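Local coordinates for alkaline phosphatase D (PDB 2YEQ), which hydrolyses phosphate esters, including phosphodiesters, at an active site that holds iron(III) and calcium ions, at residues A383-N388 / D418-T423. Residues are numbered along the deposited sequence; the frame is centred on the assembly and turned at random.
With EDO (1,2-ethanediol), chain N.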
ATOM      1  N   ALA A 383      -9.036  -8.616  -2.112  1.00 18.92           N
ATOM      2  CA  ALA A 383      -9.082  -9.828  -2.936  1.00 18.25           C
ATOM      3  C   ALA A 383      -8.206  -9.593  -4.143  1.00 18.53           C
ATOM      4  O   ALA A 383      -7.878  -8.456  -4.514  1.00 18.20           O
ATOM      5  CB  ALA A 383     -10.524 -10.207  -3.341  1.00 18.68           C
ATOM      6  N   SER A 384      -7.737 -10.687  -4.723  1.00 17.88           N
ATOM      7  CA  SER A 384      -6.852 -10.597  -5.861  1.00 17.96           C
ATOM      8  C   SER A 384      -7.648 -10.586  -7.144  1.00 15.96           C
ATOM      9  O   SER A 384      -8.558 -11.384  -7.311  1.00 17.31           O
ATOM     10  CB  SER A 384      -5.904 -11.811  -5.886  1.00 17.89           C
ATOM     11  OG  SER A 384      -4.925 -11.720  -4.882  1.00 18.83           O
ATOM     12  N   TRP A 385      -7.258  -9.706  -8.053  1.00 18.70           N
ATOM     13  CA  TRP A 385      -7.799  -9.656  -9.405  1.00 18.49           C
ATOM     14  C   TRP A 385      -6.658  -9.376 -10.388  1.00 19.16           C
ATOM     15  O   TRP A 385      -5.611  -8.865 -10.014  1.00 18.68           O
ATOM     16  CB  TRP A 385      -8.852  -8.537  -9.556  1.00 19.06           C
ATOM     17  CG  TRP A 385     -10.004  -8.538  -8.593  1.00 17.42           C
ATOM     18  CD1 TRP A 385      -9.995  -8.073  -7.313  1.00 17.49           C
ATOM     19  CD2 TRP A 385     -11.355  -8.944  -8.854  1.00 18.79           C
ATOM     20  NE1 TRP A 385     -11.235  -8.191  -6.748  1.00 16.75           N
ATOM     21  CE2 TRP A 385     -12.099  -8.707  -7.668  1.00 18.95           C
ATOM     22  CE3 TRP A 385     -12.011  -9.497  -9.966  1.00 19.53           C
ATOM     23  CZ2 TRP A 385     -13.452  -9.014  -7.550  1.00 18.00           C
ATOM     24  CZ3 TRP A 385     -13.361  -9.811  -9.844  1.00 19.48           C
ATOM     25  CH2 TRP A 385     -14.069  -9.559  -8.641  1.00 21.29           C
ATOM     26  N   ALA A 386      -6.875  -9.676 -11.668  1.00 17.42           N
ATOM     27  CA  ALA A 386      -5.977  -9.253 -12.717  1.00 18.22           C
ATOM     28  C   ALA A 386      -6.797  -8.963 -13.977  1.00 17.73           C
ATOM     29  O   ALA A 386      -7.754  -9.687 -14.253  1.00 17.40           O
ATOM     30  CB  ALA A 386      -4.903 -10.328 -12.998  1.00 17.21           C
ATOM     31  N   SER A 387      -6.430  -7.906 -14.687  1.00 19.47           N
ATOM     32  CA  SER A 387      -7.173  -7.437 -15.862  1.00 20.34           C
ATOM     33  C   SER A 387      -6.250  -7.030 -16.966  1.00 20.74           C
ATOM     34  O   SER A 387      -5.225  -6.367 -16.742  1.00 20.83           O
ATOM     35  CB  SER A 387      -8.042  -6.186 -15.539  1.00 22.45           C
ATOM     36  OG  SER A 387      -9.120  -6.538 -14.700  1.00 27.34           O
ATOM     37  N   ASN A 388      -6.660  -7.343 -18.193  1.00 19.61           N
ATOM     38  CA  ASN A 388      -6.143  -6.643 -19.353  1.00 19.22           C
ATOM     39  C   ASN A 388      -6.722  -5.216 -19.373  1.00 17.43           C
ATOM     40  O   ASN A 388      -7.921  -5.027 -19.156  1.00 18.15           O
ATOM     41  CB  ASN A 388      -6.576  -7.386 -20.642  1.00 22.81           C
ATOM     42  CG  ASN A 388      -5.875  -8.743 -20.802  1.00 23.28           C
ATOM     43  OD1 ASN A 388      -6.490  -9.763 -21.171  1.00 25.64           O
ATOM     44  ND2 ASN A 388      -4.589  -8.755 -20.497  1.00 19.17           N
ATOM     45  N   ASP A 418     -11.386 -19.500  -2.145  1.00 23.07           N
ATOM     46  CA  ASP A 418     -10.862 -19.430  -3.502  1.00 22.48           C
ATOM     47  C   ASP A 418     -11.767 -18.583  -4.406  1.00 22.59           C
ATOM     48  O   ASP A 418     -11.297 -17.885  -5.300  1.00 21.56           O
ATOM     49  CB  ASP A 418     -10.661 -20.840  -4.097  1.00 24.50           C
ATOM     50  CG  ASP A 418      -9.673 -20.843  -5.226  1.00 27.11           C
ATOM     51  OD1 ASP A 418      -8.437 -20.782  -4.963  1.00 25.44           O
ATOM     52  OD2 ASP A 418     -10.127 -20.852  -6.386  1.00 30.61           O
ATOM     53  N   LYS A 419     -13.058 -18.638  -4.136  1.00 22.93           N
ATOM     54  CA  LYS A 419     -14.086 -18.059  -4.989  1.00 26.64           C
ATOM     55  C   LYS A 419     -15.235 -17.581  -4.105  1.00 24.47           C
ATOM     56  O   LYS A 419     -15.449 -18.147  -3.036  1.00 24.18           O
ATOM     57  CB  LYS A 419     -14.598 -19.174  -5.919  1.00 31.58           C
ATOM     58  CG  LYS A 419     -15.474 -18.760  -7.080  1.00 37.40           C
ATOM     59  CD  LYS A 419     -15.654 -19.968  -8.043  1.00 38.87           C
ATOM     60  CE  LYS A 419     -16.859 -19.812  -8.956  1.00 43.69           C
ATOM     61  NZ  LYS A 419     -16.619 -20.484 -10.264  1.00 41.33           N
ATOM     62  N   ARG A 420     -15.990 -16.594  -4.587  1.00 24.00           N
ATOM     63  CA  ARG A 420     -17.155 -16.014  -3.884  1.00 26.47           C
ATOM     64  C   ARG A 420     -18.453 -16.279  -4.667  1.00 27.25           C
ATOM     65  O   ARG A 420     -18.419 -16.778  -5.777  1.00 27.44           O
ATOM     66  CB  ARG A 420     -16.999 -14.492  -3.822  1.00 27.56           C
ATOM     67  CG  ARG A 420     -15.934 -13.996  -2.947  1.00 31.38           C
ATOM     68  CD  ARG A 420     -16.314 -12.666  -2.361  1.00 34.27           C
ATOM     69  NE  ARG A 420     -15.836 -11.503  -3.109  1.00 39.05           N
ATOM     70  CZ  ARG A 420     -14.922 -10.633  -2.641  1.00 43.50           C
ATOM     71  NH1 ARG A 420     -14.326 -10.796  -1.442  1.00 44.67           N
ATOM     72  NH2 ARG A 420     -14.590  -9.589  -3.381  1.00 41.34           N
ATOM     73  N   ALA A 421     -19.583 -15.890  -4.089  1.00 28.46           N
ATOM     74  CA  ALA A 421     -20.896 -16.053  -4.719  1.00 28.39           C
ATOM     75  C   ALA A 421     -21.070 -15.241  -6.011  1.00 26.89           C
ATOM     76  O   ALA A 421     -21.803 -15.652  -6.885  1.00 31.43           O
ATOM     77  CB  ALA A 421     -21.983 -15.699  -3.722  1.00 29.28           C
ATOM     78  N   ASP A 422     -20.380 -14.115  -6.153  1.00 27.23           N
ATOM     79  CA  ASP A 422     -20.583 -13.238  -7.303  1.00 26.51           C
ATOM     80  C   ASP A 422     -19.448 -13.327  -8.318  1.00 25.27           C
ATOM     81  O   ASP A 422     -19.454 -12.643  -9.336  1.00 22.94           O
ATOM     82  CB  ASP A 422     -20.779 -11.775  -6.843  1.00 31.61           C
ATOM     83  CG  ASP A 422     -19.586 -11.224  -6.070  1.00 35.46           C
ATOM     84  OD1 ASP A 422     -18.648 -11.989  -5.754  1.00 37.96           O
ATOM     85  OD2 ASP A 422     -19.581 -10.012  -5.778  1.00 41.72           O
ATOM     86  N   THR A 423     -18.469 -14.189  -8.063  1.00 24.75           N
ATOM     87  CA  THR A 423     -17.313 -14.283  -8.951  1.00 23.30           C
ATOM     88  C   THR A 423     -17.652 -14.588 -10.408  1.00 23.80           C
ATOM     89  O   THR A 423     -17.178 -13.895 -11.320  1.00 21.73           O
ATOM     90  CB  THR A 423     -16.305 -15.335  -8.444  1.00 23.70           C
ATOM     91  OG1 THR A 423     -15.915 -15.008  -7.111  1.00 23.09           O
ATOM     92  CG2 THR A 423     -15.069 -15.377  -9.346  1.00 22.10           C
TER
HETATM   93  C1  EDO N 541      -8.792 -24.171  -2.155  0.80 38.85           C
HETATM   94  O1  EDO N 541      -8.800 -25.482  -1.558  0.80 47.79           O
HETATM   95  C2  EDO N 541      -8.713 -24.169  -3.679  0.80 37.45           C
HETATM   96  O2  EDO N 541      -7.698 -23.263  -4.122  0.80 25.74           O
HETATM   97  O   HOH W   1     -12.802  -7.714  -4.084  1.00 20.28           O
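The indole of W385 and the guanidinium of R420 meet obliquely, CZ2 of the ring 4.4 Å from NH2, while a water lies in plane at the edge of both groups. That water accepts from W385 NE1 at 3.1 Å and, weakly, from R420 NH2, linking two buried donors that cannot pair with each other. F333, W337 and F436 pack edge-to-face with the indole. R420 NH2 also comes within 4.1 Å of A383 CB and has its stronger polar partner in E503 OE1, a salt bridge. D422 OD1 lies in the guanidinium plane beside R420 NE, a long salt bridge of 3.9 Å. The arginine chain leaves with CG anti to the carbonyl carbon (chi1 -69°), then bends at chi2 and chi3, which carries the guanidinium to the strand. Within the loop, R420 N donates to T423 OG1 (3.0 Å, 157°), closing the turn that leads into helix 423-429. Two residues before R420, D418 OD1 accepts from O2 of an ethanediol, probably from crystallisation, at 2.7 Å and forms a salt bridge with R472 NE. With the D418 carboxylate cut back to an alanine, R472 is likely to lose this mate and the diol one of its hydrogen bonds. The contact brings the loop before helix 423-429 against the start of strand 384-390, which follows the iron ligand H382 in the calcineurin-like metallophosphatase fold, the side chain of A383 lying about 11 Å from the iron.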